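PDB 4LRL: HD domain protein from Enterococcus faecalis, which probably hydrolyses deoxyribonucleoside triphosphates to deoxyribonucleosides and triphosphate, is regulated allosterically by nucleotides, and holds a metal ion in its HD domain. Local coordinates for residues T98-Q106 with W119-L128; E154-T162 with P180-T188. One frame throughout, in Å; residues are numbered along the deposited sequence.

Contact 1 of 2, residues T98-Q106 with W119-L128; sequences TRRICEIFQ and WNDDERLITL
The edge of F105 is turned to the indole face of W119 in an offset edge-to-face pair, the planes at 62°. CG of W119 lies anti to its backbone N (chi1 165°), which carries the indole across to F105. CB of F105 also lies over the five-membered ring, 3.9 Å from its centroid, a CH-pi contact. C102 SG approaches the six-membered ring obliquely and comes within 3.7 Å of W119 CZ2. The side chain of Q106 crosses that of D121 at about a right angle, with amide and carboxylate stacked. The methyls T98 CG2 and T127 CG2 touch at 3.6 Å. L128 CD2 rests on the backbone of R99. Helices 87-108 and 124-133 run antiparallel in the HD domain. D121 OD2 gathers two donors. W119 NE1 gives it a nearly straight bond (3.0 Å, 171°), which, with F105 on the indole face, would fix the ring's rotation. R124 NE makes a salt bridge to D121 OD2 at 2.9 Å, on its syn lone pair, by a bent bond with OD2 tilted from the guanidinium plane. R124 NH2 forms a salt bridge with E103 OE1 at 3.2 Å, its hydrogen bond weak. Beyond, P237 packs on both F105 and W119.

Contact 2 of 2, residues E154-T162 with P180-T188; sequences EAITVQIIT and PEKVASVIT
I161 is the knob of this contact. Its side chain sits in a hole made by P180, V183, A184 and I187. The two ends of the isoleucine do different work. CD1 meets I187 CD1 tip to tip at 3.6 Å and also touches V183 CG1. CG2 stands anti to the backbone N (the CG1 branch has chi1 -71°), which turns it toward the carbonyl of P180. I161 CG2 also meets A184 CB at 4.0 Å. A184 brings the backbones close, with its CA 5.3 Å from V158 CA. V158 CG1 and T162 CG2 both rest against the A184 methyl, T162 CG2 lying 3.9 Å from A184 CB. Segments 154-162 and 180-187 form an antiparallel helix pair within the HD domain, with axes 8.8 Å apart at 164°. No hydrogen bond joins them. The grip is mainly between apolar side chains, with backbone carbonyls at its margins. Behind the tight side, L172 of helix 167-175 packs on I161 and P180, and L133 of helix 124-133 packs on V183. T157 CG2 lies across the end of I187, and its hydroxyl is bonded to H153 O. The other side is looser. V158 CG2 still meets T188 CG2 at 3.5 Å, but E154 is exposed and only skirts I187 and T188. Its extended chain leaves OE1 3.7 Å from I187 O, two acceptors with no bond expected between them. At the other end of the contact, T162 OG1 turns back on its own helix and bonds V158 O at 2.7 Å, which leaves CG2 facing A184.

In the fold
Contacts 1 and 2 follow one another along the chain, and all four segments belong to the HD domain. Their centres are 19 Å apart. They touch through I126, whose CD1 lies 3.8 Å from V186 CG2 and 3.7 Å from K182 O. Helix 124-133 is thus shared: one side packs on helix 87-108, another on helix 179-187. The nickel ion is bound by H90, H134, D135 and D207. In contact 1 the side chain of T98 is about 10 Å from the nickel ion. In contact 2 the side chain of T157 is about 10 Å from the nickel ion. Contact 2 comes nearer to the ligands, with the I187 side chain about 5 Å from that of H134. The R99 side chain is about 14 Å from a bound dGTP.

Contact 1 of 2, residues T98-Q106 with W119-L128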
loop_
_atom_site.group_PDB
_atom_site.type_symbol
_atom_site.label_atom_id
_atom_site.label_comp_id
_atom_site.label_asym_id
_atom_site.label_seq_id
_atom_site.Cartn_x
_atom_site.Cartn_y
_atom_site.Cartn_z
ATOM N N THR C 98 -14.495 -14.518 10.580
ATOM C CA THR C 98 -14.982 -15.706 11.280
ATOM C C THR C 98 -15.218 -16.849 10.290
ATOM O O THR C 98 -14.891 -18.007 10.576
ATOM C CB THR C 98 -16.290 -15.390 12.045
ATOM O OG1 THR C 98 -16.034 -14.380 13.025
ATOM C CG2 THR C 98 -16.823 -16.603 12.756
ATOM N N ARG C 99 -15.769 -16.513 9.123
ATOM C CA ARG C 99 -15.992 -17.510 8.080
ATOM C C ARG C 99 -14.657 -18.071 7.594
ATOM O O ARG C 99 -14.516 -19.276 7.396
ATOM C CB ARG C 99 -16.801 -16.927 6.923
ATOM C CG ARG C 99 -17.162 -17.937 5.850
ATOM C CD ARG C 99 -17.542 -17.253 4.546
ATOM N NE ARG C 99 -16.428 -16.570 3.891
ATOM C CZ ARG C 99 -15.436 -17.163 3.217
ATOM N NH1 ARG C 99 -15.383 -18.489 3.090
ATOM N NH2 ARG C 99 -14.480 -16.416 2.656
ATOM N N ARG C 100 -13.665 -17.202 7.432
ATOM C CA ARG C 100 -12.350 -17.660 6.977
ATOM C C ARG C 100 -11.713 -18.595 7.996
ATOM O O ARG C 100 -11.113 -19.603 7.613
ATOM C CB ARG C 100 -11.442 -16.481 6.631
ATOM C CG ARG C 100 -11.912 -15.755 5.379
ATOM C CD ARG C 100 -11.135 -14.499 5.080
ATOM N NE ARG C 100 -11.830 -13.722 4.048
ATOM C CZ ARG C 100 -11.345 -12.646 3.425
ATOM N NH1 ARG C 100 -12.084 -12.033 2.509
ATOM N NH2 ARG C 100 -10.129 -12.183 3.704
ATOM N N ILE C 101 -11.881 -18.274 9.281
ATOM C CA ILE C 101 -11.336 -19.094 10.374
ATOM C C ILE C 101 -11.997 -20.473 10.446
ATOM O O ILE C 101 -11.306 -21.481 10.560
ATOM C CB ILE C 101 -11.430 -18.374 11.760
ATOM C CG1 ILE C 101 -10.657 -17.057 11.706
ATOM C CG2 ILE C 101 -10.891 -19.270 12.883
ATOM C CD1 ILE C 101 -10.767 -16.192 12.948
ATOM N N CYS C 102 -13.331 -20.496 10.373
ATOM C CA CYS C 102 -14.105 -21.730 10.375
ATOM C C CYS C 102 -13.723 -22.627 9.205
ATOM O O CYS C 102 -13.629 -23.845 9.348
ATOM C CB CYS C 102 -15.596 -21.420 10.316
ATOM S SG CYS C 102 -16.275 -20.716 11.823
ATOM N N GLU C 103 -13.503 -22.002 8.053
ATOM C CA GLU C 103 -13.098 -22.687 6.837
ATOM C C GLU C 103 -11.745 -23.380 7.038
ATOM O O GLU C 103 -11.601 -24.566 6.745
ATOM C CB GLU C 103 -13.040 -21.680 5.682
ATOM C CG GLU C 103 -12.889 -22.297 4.313
ATOM C CD GLU C 103 -14.186 -22.862 3.745
ATOM O OE1 GLU C 103 -15.278 -22.368 4.094
ATOM O OE2 GLU C 103 -14.108 -23.799 2.925
ATOM N N ILE C 104 -10.777 -22.630 7.562
ATOM C CA ILE C 104 -9.446 -23.149 7.886
ATOM C C ILE C 104 -9.524 -24.242 8.961
ATOM O O ILE C 104 -8.882 -25.286 8.845
ATOM C CB ILE C 104 -8.507 -21.990 8.330
ATOM C CG1 ILE C 104 -8.148 -21.109 7.125
ATOM C CG2 ILE C 104 -7.238 -22.508 8.985
ATOM C CD1 ILE C 104 -7.707 -19.686 7.494
ATOM N N PHE C 105 -10.329 -23.994 9.990
ATOM C CA PHE C 105 -10.515 -24.938 11.091
ATOM C C PHE C 105 -11.073 -26.249 10.572
ATOM O O PHE C 105 -10.634 -27.327 10.989
ATOM C CB PHE C 105 -11.467 -24.356 12.138
ATOM C CG PHE C 105 -10.796 -23.496 13.184
ATOM C CD1 PHE C 105 -11.456 -23.206 14.379
ATOM C CD2 PHE C 105 -9.507 -22.989 12.991
ATOM C CE1 PHE C 105 -10.860 -22.415 15.363
ATOM C CE2 PHE C 105 -8.895 -22.195 13.967
ATOM C CZ PHE C 105 -9.577 -21.909 15.161
ATOM N N GLN C 106 -12.040 -26.157 9.658
ATOM C CA GLN C 106 -12.706 -27.353 9.151
ATOM C C GLN C 106 -11.790 -28.197 8.273
ATOM O O GLN C 106 -11.746 -29.418 8.428
ATOM C CB GLN C 106 -14.030 -27.013 8.440
ATOM C CG GLN C 106 -14.736 -28.195 7.732
ATOM C CD GLN C 106 -14.917 -29.451 8.606
ATOM O OE1 GLN C 106 -14.964 -29.382 9.839
ATOM N NE2 GLN C 106 -15.020 -30.608 7.954
ATOM N N TRP C 119 -12.037 -28.986 15.699
ATOM C CA TRP C 119 -13.173 -28.123 15.410
ATOM C C TRP C 119 -14.349 -28.934 14.892
ATOM O O TRP C 119 -14.193 -29.786 14.026
ATOM C CB TRP C 119 -12.776 -27.050 14.393
ATOM C CG TRP C 119 -13.936 -26.342 13.758
ATOM C CD1 TRP C 119 -14.467 -26.590 12.530
ATOM C CD2 TRP C 119 -14.720 -25.291 14.329
ATOM N NE1 TRP C 119 -15.522 -25.748 12.287
ATOM C CE2 TRP C 119 -15.703 -24.941 13.378
ATOM C CE3 TRP C 119 -14.684 -24.602 15.550
ATOM C CZ2 TRP C 119 -16.643 -23.923 13.604
ATOM C CZ3 TRP C 119 -15.621 -23.595 15.778
ATOM C CH2 TRP C 119 -16.590 -23.269 14.808
ATOM N N ASN C 120 -15.526 -28.661 15.439
ATOM C CA ASN C 120 -16.746 -29.342 15.037
ATOM C C ASN C 120 -17.604 -28.443 14.149
ATOM O O ASN C 120 -18.281 -27.538 14.641
ATOM C CB ASN C 120 -17.521 -29.783 16.280
ATOM C CG ASN C 120 -18.878 -30.366 15.949
ATOM O OD1 ASN C 120 -19.218 -30.583 14.783
ATOM N ND2 ASN C 120 -19.670 -30.621 16.985
ATOM N N ASP C 121 -17.590 -28.711 12.844
ATOM C CA ASP C 121 -18.216 -27.819 11.867
ATOM C C ASP C 121 -19.744 -27.701 11.987
ATOM O O ASP C 121 -20.356 -26.855 11.321
ATOM C CB ASP C 121 -17.788 -28.155 10.437
ATOM C CG ASP C 121 -17.850 -26.944 9.513
ATOM O OD1 ASP C 121 -18.350 -27.091 8.379
ATOM O OD2 ASP C 121 -17.406 -25.841 9.911
ATOM N N ASP C 122 -20.355 -28.517 12.850
ATOM C CA ASP C 122 -21.756 -28.291 13.239
ATOM C C ASP C 122 -21.938 -26.925 13.921
ATOM O O ASP C 122 -23.034 -26.365 13.909
ATOM C CB ASP C 122 -22.285 -29.416 14.144
ATOM C CG ASP C 122 -22.635 -30.687 13.368
ATOM O OD1 ASP C 122 -22.723 -31.770 14.001
ATOM O OD2 ASP C 122 -22.824 -30.607 12.127
ATOM N N GLU C 123 -20.856 -26.396 14.490
ATOM C CA GLU C 123 -20.866 -25.092 15.161
ATOM C C GLU C 123 -20.762 -23.904 14.210
ATOM O O GLU C 123 -20.907 -22.763 14.638
ATOM C CB GLU C 123 -19.738 -25.008 16.195
ATOM C CG GLU C 123 -19.701 -26.147 17.212
ATOM C CD GLU C 123 -20.632 -25.940 18.402
ATOM O OE1 GLU C 123 -20.285 -26.403 19.505
ATOM O OE2 GLU C 123 -21.706 -25.320 18.243
ATOM N N ARG C 124 -20.510 -24.157 12.928
ATOM C CA ARG C 124 -20.275 -23.069 11.977
ATOM C C ARG C 124 -21.394 -22.018 11.940
ATOM O O ARG C 124 -21.134 -20.812 12.095
ATOM C CB ARG C 124 -20.000 -23.596 10.558
ATOM C CG ARG C 124 -19.880 -22.464 9.526
ATOM C CD ARG C 124 -19.410 -22.921 8.164
ATOM N NE ARG C 124 -18.122 -23.597 8.235
ATOM C CZ ARG C 124 -17.327 -23.829 7.195
ATOM N NH1 ARG C 124 -16.184 -24.467 7.378
ATOM N NH2 ARG C 124 -17.664 -23.422 5.979
ATOM N N LEU C 125 -22.628 -22.475 11.734
ATOM C CA LEU C 125 -23.753 -21.560 11.528
ATOM C C LEU C 125 -24.021 -20.644 12.722
ATOM O O LEU C 125 -24.201 -19.445 12.544
ATOM C CB LEU C 125 -25.020 -22.308 11.108
ATOM C CG LEU C 125 -26.261 -21.438 10.868
ATOM C CD1 LEU C 125 -25.996 -20.275 9.878
ATOM C CD2 LEU C 125 -27.427 -22.303 10.412
ATOM N N ILE C 126 -24.036 -21.207 13.926
ATOM C CA ILE C 126 -24.184 -20.412 15.144
ATOM C C ILE C 126 -23.031 -19.415 15.334
ATOM O O ILE C 126 -23.236 -18.308 15.839
ATOM C CB ILE C 126 -24.360 -21.308 16.417
ATOM C CG1 ILE C 126 -24.671 -20.438 17.644
ATOM C CG2 ILE C 126 -23.136 -22.184 16.659
ATOM C CD1 ILE C 126 -24.810 -21.207 18.947
ATOM N N THR C 127 -21.828 -19.812 14.926
ATOM C CA THR C 127 -20.659 -18.961 15.069
ATOM C C THR C 127 -20.734 -17.780 14.087
ATOM O O THR C 127 -20.383 -16.648 14.444
ATOM C CB THR C 127 -19.348 -19.755 14.894
ATOM O OG1 THR C 127 -19.359 -20.910 15.749
ATOM C CG2 THR C 127 -18.147 -18.902 15.256
ATOM N N LEU C 128 -21.208 -18.050 12.869
ATOM C CA LEU C 128 -21.369 -17.009 11.857
ATOM C C LEU C 128 -22.468 -16.039 12.263
ATOM O O LEU C 128 -22.329 -14.822 12.106
ATOM C CB LEU C 128 -21.659 -17.619 10.482
ATOM C CG LEU C 128 -20.533 -18.440 9.861
ATOM C CD1 LEU C 128 -20.955 -19.105 8.549
ATOM C CD2 LEU C 128 -19.306 -17.569 9.670
#

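Contact 2 of 2, residues E154-T162 with P180-T188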
loop_
_atom_site.group_PDB
_atom_site.type_symbol
_atom_site.label_atom_id
_atom_site.label_comp_id
_atom_site.label_asym_id
_atom_site.label_seq_id
_atom_site.Cartn_x
_atom_site.Cartn_y
_atom_site.Cartn_z
ATOM N N GLU C 154 -24.805 -4.670 25.004
ATOM C CA GLU C 154 -24.835 -6.126 25.103
ATOM C C GLU C 154 -26.227 -6.620 25.528
ATOM O O GLU C 154 -26.781 -7.524 24.897
ATOM C CB GLU C 154 -23.744 -6.668 26.031
ATOM C CG GLU C 154 -23.787 -8.197 26.112
ATOM C CD GLU C 154 -22.608 -8.824 26.826
ATOM O OE1 GLU C 154 -21.486 -8.806 26.262
ATOM O OE2 GLU C 154 -22.823 -9.363 27.935
ATOM N N ALA C 155 -26.801 -6.017 26.572
ATOM C CA ALA C 155 -28.168 -6.348 26.976
ATOM C C ALA C 155 -29.145 -6.201 25.802
ATOM O O ALA C 155 -29.984 -7.067 25.578
ATOM C CB ALA C 155 -28.618 -5.499 28.171
ATOM N N ILE C 156 -29.011 -5.114 25.048
ATOM C CA ILE C 156 -29.894 -4.843 23.915
ATOM C C ILE C 156 -29.683 -5.815 22.755
ATOM O O ILE C 156 -30.649 -6.256 22.131
ATOM C CB ILE C 156 -29.788 -3.380 23.461
ATOM C CG1 ILE C 156 -30.382 -2.476 24.545
ATOM C CG2 ILE C 156 -30.509 -3.168 22.134
ATOM C CD1 ILE C 156 -29.786 -1.093 24.590
ATOM N N THR C 157 -28.424 -6.153 22.484
ATOM C CA THR C 157 -28.091 -7.184 21.514
ATOM C C THR C 157 -28.837 -8.480 21.832
ATOM O O THR C 157 -29.488 -9.046 20.952
ATOM C CB THR C 157 -26.572 -7.456 21.469
ATOM O OG1 THR C 157 -25.901 -6.279 21.023
ATOM C CG2 THR C 157 -26.247 -8.586 20.505
ATOM N N VAL C 158 -28.745 -8.927 23.086
ATOM C CA VAL C 158 -29.402 -10.153 23.528
ATOM C C VAL C 158 -30.910 -10.020 23.360
ATOM O O VAL C 158 -31.568 -10.952 22.894
ATOM C CB VAL C 158 -29.030 -10.510 24.999
ATOM C CG1 VAL C 158 -29.915 -11.642 25.546
ATOM C CG2 VAL C 158 -27.554 -10.872 25.095
ATOM N N GLN C 159 -31.442 -8.857 23.728
ATOM C CA GLN C 159 -32.854 -8.538 23.516
ATOM C C GLN C 159 -33.273 -8.706 22.054
ATOM O O GLN C 159 -34.290 -9.329 21.773
ATOM C CB GLN C 159 -33.158 -7.103 23.950
ATOM C CG GLN C 159 -33.377 -6.901 25.432
ATOM C CD GLN C 159 -33.780 -5.472 25.757
ATOM O OE1 GLN C 159 -34.562 -4.849 25.034
ATOM N NE2 GLN C 159 -33.245 -4.944 26.853
ATOM N N ILE C 160 -32.488 -8.147 21.134
ATOM C CA ILE C 160 -32.821 -8.176 19.708
ATOM C C ILE C 160 -32.835 -9.615 19.186
ATOM O O ILE C 160 -33.646 -9.987 18.326
ATOM C CB ILE C 160 -31.831 -7.316 18.891
ATOM C CG1 ILE C 160 -32.013 -5.832 19.235
ATOM C CG2 ILE C 160 -31.999 -7.560 17.381
ATOM C CD1 ILE C 160 -30.812 -4.985 18.923
ATOM N N ILE C 161 -31.935 -10.417 19.729
ATOM C CA ILE C 161 -31.805 -11.799 19.330
ATOM C C ILE C 161 -32.943 -12.631 19.899
ATOM O O ILE C 161 -33.468 -13.506 19.216
ATOM C CB ILE C 161 -30.441 -12.374 19.769
ATOM C CG1 ILE C 161 -29.319 -11.755 18.932
ATOM C CG2 ILE C 161 -30.432 -13.907 19.666
ATOM C CD1 ILE C 161 -27.928 -12.000 19.477
ATOM N N THR C 162 -33.333 -12.337 21.136
ATOM C CA THR C 162 -34.299 -13.167 21.857
ATOM C C THR C 162 -35.740 -12.622 21.874
ATOM O O THR C 162 -36.639 -13.279 22.392
ATOM C CB THR C 162 -33.814 -13.460 23.300
ATOM O OG1 THR C 162 -33.683 -12.233 24.019
ATOM C CG2 THR C 162 -32.458 -14.173 23.287
ATOM N N PRO C 180 -32.235 -19.010 18.903
ATOM C CA PRO C 180 -32.029 -17.636 19.372
ATOM C C PRO C 180 -31.273 -17.549 20.701
ATOM O O PRO C 180 -30.322 -16.766 20.805
ATOM C CB PRO C 180 -33.455 -17.101 19.530
ATOM C CG PRO C 180 -34.255 -17.899 18.570
ATOM C CD PRO C 180 -33.659 -19.272 18.616
ATOM N N GLU C 181 -31.680 -18.358 21.687
ATOM C CA GLU C 181 -31.032 -18.403 23.001
ATOM C C GLU C 181 -29.557 -18.772 22.850
ATOM O O GLU C 181 -28.679 -18.162 23.461
ATOM C CB GLU C 181 -31.763 -19.399 23.914
ATOM C CG GLU C 181 -31.146 -19.612 25.295
ATOM C CD GLU C 181 -30.253 -20.845 25.362
ATOM O OE1 GLU C 181 -30.553 -21.845 24.669
ATOM O OE2 GLU C 181 -29.258 -20.816 26.117
ATOM N N LYS C 182 -29.295 -19.777 22.021
ATOM C CA LYS C 182 -27.923 -20.223 21.757
ATOM C C LYS C 182 -27.056 -19.125 21.125
ATOM O O LYS C 182 -25.923 -18.910 21.557
ATOM C CB LYS C 182 -27.919 -21.495 20.904
ATOM C CG LYS C 182 -28.595 -22.695 21.567
ATOM C CD LYS C 182 -28.380 -23.978 20.774
ATOM C CE LYS C 182 -28.716 -25.188 21.623
ATOM N NZ LYS C 182 -28.616 -26.478 20.868
ATOM N N VAL C 183 -27.578 -18.420 20.121
ATOM C CA VAL C 183 -26.835 -17.298 19.516
ATOM C C VAL C 183 -26.479 -16.231 20.569
ATOM O O VAL C 183 -25.353 -15.732 20.607
ATOM C CB VAL C 183 -27.603 -16.657 18.328
ATOM C CG1 VAL C 183 -26.902 -15.395 17.834
ATOM C CG2 VAL C 183 -27.761 -17.651 17.189
ATOM N N ALA C 184 -27.445 -15.914 21.428
ATOM C CA ALA C 184 -27.276 -14.904 22.464
ATOM C C ALA C 184 -26.229 -15.328 23.486
ATOM O O ALA C 184 -25.442 -14.500 23.948
ATOM C CB ALA C 184 -28.613 -14.613 23.145
ATOM N N SER C 185 -26.217 -16.622 23.817
ATOM C CA SER C 185 -25.257 -17.200 24.760
ATOM C C SER C 185 -23.801 -17.149 24.292
ATOM O O SER C 185 -22.884 -17.172 25.123
ATOM C CB SER C 185 -25.641 -18.648 25.098
ATOM O OG SER C 185 -25.419 -19.524 24.004
ATOM N N VAL C 186 -23.586 -17.091 22.979
ATOM C CA VAL C 186 -22.235 -16.940 22.439
ATOM C C VAL C 186 -21.734 -15.546 22.771
ATOM O O VAL C 186 -20.589 -15.368 23.179
ATOM C CB VAL C 186 -22.161 -17.169 20.897
ATOM C CG1 VAL C 186 -20.740 -16.930 20.386
ATOM C CG2 VAL C 186 -22.599 -18.566 20.538
ATOM N N ILE C 187 -22.616 -14.567 22.596
ATOM C CA ILE C 187 -22.299 -13.169 22.844
ATOM C C ILE C 187 -22.114 -12.892 24.337
ATOM O O ILE C 187 -21.225 -12.140 24.720
ATOM C CB ILE C 187 -23.364 -12.242 22.185
ATOM C CG1 ILE C 187 -23.136 -12.210 20.673
ATOM C CG2 ILE C 187 -23.290 -10.824 22.729
ATOM C CD1 ILE C 187 -24.393 -12.177 19.872
ATOM N N THR C 188 -22.934 -13.518 25.177
ATOM C CA THR C 188 -22.799 -13.360 26.618
ATOM C C THR C 188 -21.682 -14.254 27.151
ATOM O O THR C 188 -21.357 -14.213 28.343
ATOM C CB THR C 188 -24.115 -13.672 27.368
ATOM O OG1 THR C 188 -24.410 -15.069 27.268
ATOM C CG2 THR C 188 -25.268 -12.857 26.804
#